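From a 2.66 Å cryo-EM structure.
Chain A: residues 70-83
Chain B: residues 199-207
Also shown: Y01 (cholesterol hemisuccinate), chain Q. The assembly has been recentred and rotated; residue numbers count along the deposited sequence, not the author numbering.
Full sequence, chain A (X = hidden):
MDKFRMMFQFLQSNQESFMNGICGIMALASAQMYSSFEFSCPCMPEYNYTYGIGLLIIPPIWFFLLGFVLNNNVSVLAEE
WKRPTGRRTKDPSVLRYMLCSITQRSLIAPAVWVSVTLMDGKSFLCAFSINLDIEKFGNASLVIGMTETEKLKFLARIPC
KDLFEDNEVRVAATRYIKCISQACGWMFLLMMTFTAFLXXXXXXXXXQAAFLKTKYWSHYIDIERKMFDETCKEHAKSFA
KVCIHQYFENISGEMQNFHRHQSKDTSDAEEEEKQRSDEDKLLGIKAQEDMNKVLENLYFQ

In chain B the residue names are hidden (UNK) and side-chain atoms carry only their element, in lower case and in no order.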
# COMPACT_ATOMS: atom_id res chain seq x y z
N LEU A 70 -6.15 -29.87 13.40
CA LEU A 70 -6.13 -28.51 13.92
C LEU A 70 -7.20 -28.25 14.97
O LEU A 70 -7.12 -27.22 15.65
CB LEU A 70 -6.28 -27.51 12.78
CG LEU A 70 -5.11 -27.46 11.82
CD1 LEU A 70 -5.38 -26.48 10.71
CD2 LEU A 70 -3.85 -27.08 12.56
N ASN A 71 -8.18 -29.12 15.12
CA ASN A 71 -9.22 -28.93 16.12
C ASN A 71 -8.72 -29.44 17.46
O ASN A 71 -8.32 -30.59 17.59
CB ASN A 71 -10.49 -29.66 15.70
CG ASN A 71 -11.75 -29.04 16.27
OD1 ASN A 71 -12.82 -29.20 15.71
ND2 ASN A 71 -11.64 -28.36 17.40
N ASN A 72 -8.75 -28.58 18.47
CA ASN A 72 -8.18 -28.88 19.78
C ASN A 72 -9.14 -29.61 20.71
O ASN A 72 -8.84 -29.75 21.89
CB ASN A 72 -7.70 -27.60 20.45
CG ASN A 72 -6.43 -27.07 19.84
OD1 ASN A 72 -5.49 -27.83 19.59
ND2 ASN A 72 -6.39 -25.78 19.56
N ASN A 73 -10.28 -30.08 20.21
CA ASN A 73 -11.21 -30.86 21.02
C ASN A 73 -11.22 -32.33 20.63
O ASN A 73 -12.00 -33.10 21.19
CB ASN A 73 -12.63 -30.31 20.91
CG ASN A 73 -12.77 -28.95 21.53
OD1 ASN A 73 -12.15 -28.65 22.54
ND2 ASN A 73 -13.63 -28.13 20.95
N VAL A 74 -10.39 -32.74 19.67
CA VAL A 74 -10.43 -34.13 19.25
C VAL A 74 -9.65 -35.02 20.19
O VAL A 74 -9.90 -36.23 20.23
CB VAL A 74 -9.92 -34.28 17.81
CG1 VAL A 74 -10.75 -33.45 16.88
CG2 VAL A 74 -8.46 -33.90 17.72
N SER A 75 -8.73 -34.46 20.97
CA SER A 75 -8.02 -35.25 21.96
C SER A 75 -8.87 -35.46 23.19
O SER A 75 -8.81 -36.52 23.82
CB SER A 75 -6.71 -34.57 22.33
OG SER A 75 -6.95 -33.33 22.96
N VAL A 76 -9.68 -34.46 23.54
CA VAL A 76 -10.56 -34.57 24.70
C VAL A 76 -11.71 -35.52 24.40
O VAL A 76 -12.14 -36.30 25.26
CB VAL A 76 -11.06 -33.18 25.11
CG1 VAL A 76 -11.76 -33.24 26.43
CG2 VAL A 76 -9.92 -32.20 25.16
N LEU A 77 -12.18 -35.50 23.16
CA LEU A 77 -13.19 -36.46 22.72
C LEU A 77 -12.63 -37.87 22.61
O LEU A 77 -13.32 -38.84 22.93
CB LEU A 77 -13.79 -35.99 21.40
CG LEU A 77 -14.77 -36.88 20.64
CD1 LEU A 77 -15.94 -37.24 21.49
CD2 LEU A 77 -15.22 -36.15 19.41
N ALA A 78 -11.38 -38.00 22.16
CA ALA A 78 -10.76 -39.33 22.11
C ALA A 78 -10.48 -39.87 23.50
O ALA A 78 -10.51 -41.09 23.70
CB ALA A 78 -9.48 -39.29 21.29
N GLU A 79 -10.21 -38.97 24.45
CA GLU A 79 -10.07 -39.37 25.85
C GLU A 79 -11.36 -39.95 26.40
O GLU A 79 -11.35 -40.99 27.06
CB GLU A 79 -9.63 -38.17 26.68
CG GLU A 79 -9.56 -38.43 28.17
CD GLU A 79 -8.42 -39.35 28.55
OE1 GLU A 79 -7.39 -39.32 27.87
OE2 GLU A 79 -8.57 -40.13 29.52
N GLU A 80 -12.49 -39.30 26.11
CA GLU A 80 -13.77 -39.77 26.62
C GLU A 80 -14.23 -41.07 25.98
O GLU A 80 -14.86 -41.89 26.65
CB GLU A 80 -14.84 -38.70 26.40
CG GLU A 80 -14.60 -37.44 27.16
CD GLU A 80 -14.74 -37.63 28.64
OE1 GLU A 80 -15.59 -38.44 29.06
OE2 GLU A 80 -13.99 -36.97 29.40
N TRP A 81 -13.92 -41.28 24.71
CA TRP A 81 -14.36 -42.51 24.06
C TRP A 81 -13.50 -43.69 24.48
O TRP A 81 -13.98 -44.83 24.48
CB TRP A 81 -14.33 -42.33 22.55
CG TRP A 81 -14.86 -43.49 21.82
CD1 TRP A 81 -14.15 -44.48 21.21
CD2 TRP A 81 -16.24 -43.80 21.59
NE1 TRP A 81 -14.99 -45.38 20.62
CE2 TRP A 81 -16.28 -44.99 20.84
CE3 TRP A 81 -17.44 -43.18 21.95
CZ2 TRP A 81 -17.48 -45.58 20.44
CZ3 TRP A 81 -18.63 -43.77 21.55
CH2 TRP A 81 -18.64 -44.95 20.81
N LYS A 82 -12.24 -43.46 24.84
CA LYS A 82 -11.37 -44.55 25.25
C LYS A 82 -11.75 -45.08 26.63
O LYS A 82 -11.57 -46.27 26.90
CB LYS A 82 -9.92 -44.07 25.23
CG LYS A 82 -8.87 -45.15 25.43
CD LYS A 82 -7.48 -44.58 25.30
CE LYS A 82 -7.17 -44.22 23.85
NZ LYS A 82 -7.07 -45.41 22.96
N ARG A 83 -12.30 -44.23 27.48
CA ARG A 83 -12.65 -44.61 28.84
C ARG A 83 -13.89 -45.50 28.84
O ARG A 83 -14.78 -45.35 28.00
CB ARG A 83 -12.87 -43.36 29.68
CG ARG A 83 -11.58 -42.59 29.88
CD ARG A 83 -11.77 -41.23 30.52
NE ARG A 83 -12.14 -41.32 31.92
CZ ARG A 83 -12.45 -40.27 32.68
NH1 ARG A 83 -12.42 -39.06 32.15
NH2 ARG A 83 -12.77 -40.44 33.95
N UNK B 199 -0.97 -38.93 16.73
CA UNK B 199 -0.24 -38.39 17.86
C UNK B 199 -1.12 -37.47 18.69
O UNK B 199 -1.14 -37.54 19.91
c UNK B 199 1.04 -37.69 17.37
c UNK B 199 1.66 -36.85 18.43
c UNK B 199 3.21 -38.16 16.17
c UNK B 199 2.04 -38.74 16.89
N UNK B 200 -1.92 -36.63 18.04
CA UNK B 200 -2.80 -35.74 18.78
C UNK B 200 -4.09 -36.39 19.24
O UNK B 200 -4.95 -35.68 19.78
n UNK B 200 -2.30 -30.22 18.82
c UNK B 200 -3.49 -30.67 18.46
n UNK B 200 -3.58 -31.68 17.60
c UNK B 200 -2.01 -33.52 17.84
c UNK B 200 -3.13 -34.51 17.95
c UNK B 200 -2.44 -32.36 17.01
n UNK B 200 -4.58 -30.10 18.94
N UNK B 201 -4.27 -37.69 19.05
CA UNK B 201 -5.43 -38.37 19.59
C UNK B 201 -5.08 -39.45 20.60
O UNK B 201 -5.77 -39.59 21.61
c UNK B 201 -6.26 -38.99 18.47
N UNK B 202 -4.02 -40.21 20.36
CA UNK B 202 -3.68 -41.33 21.23
C UNK B 202 -2.72 -40.91 22.34
O UNK B 202 -2.88 -41.34 23.48
c UNK B 202 -4.19 -43.03 19.45
c UNK B 202 -3.66 -44.00 18.43
c UNK B 202 -2.53 -43.58 21.21
c UNK B 202 -3.10 -42.48 20.37
N UNK B 203 -1.74 -40.07 22.05
CA UNK B 203 -0.75 -39.69 23.05
C UNK B 203 -1.28 -38.84 24.21
O UNK B 203 -0.88 -39.10 25.35
n UNK B 203 1.42 -34.56 21.66
n UNK B 203 2.14 -36.74 21.83
c UNK B 203 1.57 -38.61 23.30
n UNK B 203 2.24 -35.33 23.65
c UNK B 203 2.68 -37.90 22.53
c UNK B 203 0.44 -39.00 22.38
c UNK B 203 1.94 -35.55 22.38
N UNK B 204 -2.19 -37.86 24.03
CA UNK B 204 -2.79 -37.24 25.23
C UNK B 204 -3.73 -38.15 26.02
O UNK B 204 -4.19 -37.74 27.10
c UNK B 204 -2.51 -37.05 22.85
c UNK B 204 -2.86 -35.72 23.43
c UNK B 204 -3.54 -36.03 24.66
N UNK B 205 -4.04 -39.34 25.52
CA UNK B 205 -4.67 -40.37 26.34
C UNK B 205 -3.65 -41.19 27.13
O UNK B 205 -4.05 -41.94 28.02
s UNK B 205 -6.84 -40.58 24.57
c UNK B 205 -5.48 -41.33 25.45
N UNK B 206 -2.37 -41.06 26.82
CA UNK B 206 -1.32 -41.88 27.43
C UNK B 206 -0.31 -41.08 28.24
O UNK B 206 0.03 -41.49 29.35
c UNK B 206 -3.25 -45.39 26.00
c UNK B 206 -1.78 -45.53 24.12
c UNK B 206 -2.51 -44.33 26.50
c UNK B 206 -2.89 -45.99 24.81
c UNK B 206 -1.05 -44.47 24.62
c UNK B 206 -0.60 -42.70 26.35
c UNK B 206 -1.40 -43.85 25.81
N UNK B 207 0.19 -39.96 27.71
CA UNK B 207 1.12 -39.11 28.45
C UNK B 207 0.36 -37.91 28.99
O UNK B 207 0.29 -36.85 28.38
o UNK B 207 1.80 -37.83 26.52
c UNK B 207 2.29 -38.67 27.57
c UNK B 207 3.00 -39.86 26.97
CAA Y01 Q . 10.97 -34.65 6.98
CBA Y01 Q . 9.86 -35.29 7.80
CAB Y01 Q . 10.25 -36.72 8.17
CAN Y01 Q . 9.55 -34.46 9.03
CAJ Y01 Q . 8.58 -35.07 10.02
CAO Y01 Q . 7.14 -34.97 9.59
CBB Y01 Q . 6.10 -35.35 10.66
CAC Y01 Q . 6.45 -36.69 11.28
CBE Y01 Q . 5.91 -34.19 11.66
CAP Y01 Q . 5.79 -32.83 10.93
CAQ Y01 Q . 4.89 -31.92 11.78
CBG Y01 Q . 4.76 -32.68 13.09
CBI Y01 Q . 4.69 -34.16 12.65
CAE Y01 Q . 3.41 -34.48 11.88
CAU Y01 Q . 4.78 -34.98 13.94
CAS Y01 Q . 3.67 -34.63 14.93
CBF Y01 Q . 3.67 -33.14 15.31
CBD Y01 Q . 3.68 -32.24 14.07
CAK Y01 Q . 3.90 -30.79 14.50
CAI Y01 Q . 3.13 -30.41 15.73
CAZ Y01 Q . 2.44 -31.26 16.47
CAV Y01 Q . 1.56 -30.76 17.60
CBH Y01 Q . 2.50 -32.77 16.27
CAD Y01 Q . 1.14 -33.24 15.71
CAT Y01 Q . 2.75 -33.42 17.64
CAR Y01 Q . 1.79 -32.94 18.73
CBC Y01 Q . 1.86 -31.45 18.91
OAW Y01 Q . 0.82 -31.08 19.88
CAY Y01 Q . 0.91 -29.94 20.55
OAG Y01 Q . 1.79 -29.13 20.40
CAM Y01 Q . -0.20 -29.79 21.55
CAL Y01 Q . -0.21 -28.53 22.39
CAX Y01 Q . -0.82 -27.31 21.73
OAH Y01 Q . -2.04 -27.31 21.51
OAF Y01 Q . -0.07 -26.35 21.43

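Position 199 carries four side-chain carbons and no heteroatom. They fork at the first carbon, and one arm is two carbons long, the beta-branched pattern of isoleucine. B:Ile199 makes no contact with chain A; its CG2 instead lies 3.7 Å from CAT of the cholesterol hemisuccinate.

At position 200 three carbons lead to a nitrogen and then to a carbon bearing two more nitrogens, a guanidinium group, so the residue is arginine. The CA-to-CB bond points sideways, but the end of the chain comes nearer to chain A, where one terminal nitrogen meets A:Asn72. In B:Arg200 this atom, NH2, donates a hydrogen bond to A:Asn72 OD1 at 2.5 Å; the angle at the hydrogen is only 126°, and the bond is weak despite its shortness. The oxygen lies at the edge of the guanidinium, near its plane, where the N-H groups point. The ligand's ester oxygen also lies near the plane, at another part of the edge, with B:Arg200 NH1 3.4 Å from OAW.

Position 201 has a single side-chain carbon and is alanine. The CB of B:Ala201 lies 4.3 Å from A:Ala78 CB, and its backbone oxygen is 3.7 Å from the same A:Ala78 CB. The backbones are also close here: the CA atoms of A:Ser75 and B:Ala201 are 4.7 Å apart.

Position 202 repeats the four carbons of 199, with the same fork and one longer arm, and is again isoleucine. Its CA-to-CB bond points away from chain A, leaving B:Ile202 on the surface.

Position 203 shows three carbons, a nitrogen and a carbon with two further nitrogens: a second arginine. It does not touch chain A. B:Arg203 turns to the ligand, its NH2 3.4 Å from CAR, while its NH1 is hydrogen-bonded elsewhere in the structure.

At position 204 three carbons close a ring onto the backbone nitrogen, which identifies proline. B:Pro204 points toward chain A, its CG 4.2 Å from A:Ser75 CB.

Position 205 has one carbon followed by a sulfur, the side chain of cysteine. B:Cys205 points toward chain A, and its SG sits 3.8 Å from A:Ala78 O and 3.6 Å from A:Glu79 OE1. Its CB lies 3.7 Å from A:Lys82 CE.

Position 206 bears one carbon and a six-carbon ring without a hydroxyl, hence phenylalanine. The ring of B:Phe206 approaches A:Lys82 obliquely, with CE1 4.4 Å from CD.

Position 207 has one carbon carrying an oxygen and a carbon: threonine. B:Thr207 is clear of chain A and donates from OG1 to B:Arg203 O at 3.2 Å.

The contact buries 497 Å² in total. It is one of close packing: A:Ser75, A:Ala78, A:Glu79 and A:Lys82 follow one another along a helical face and pack against the backbone of B:Arg200 and against B:Ala201, B:Pro204 and B:Cys205; A:Ser75 CB lies 3.3 Å from B:Arg200 O. Beyond one end of this face, the side chain of B:Arg200 reaches A:Asn72, adding a directional but weak polar link beside the sterol ester.

Chain B 199-207: IRAIRPCFT
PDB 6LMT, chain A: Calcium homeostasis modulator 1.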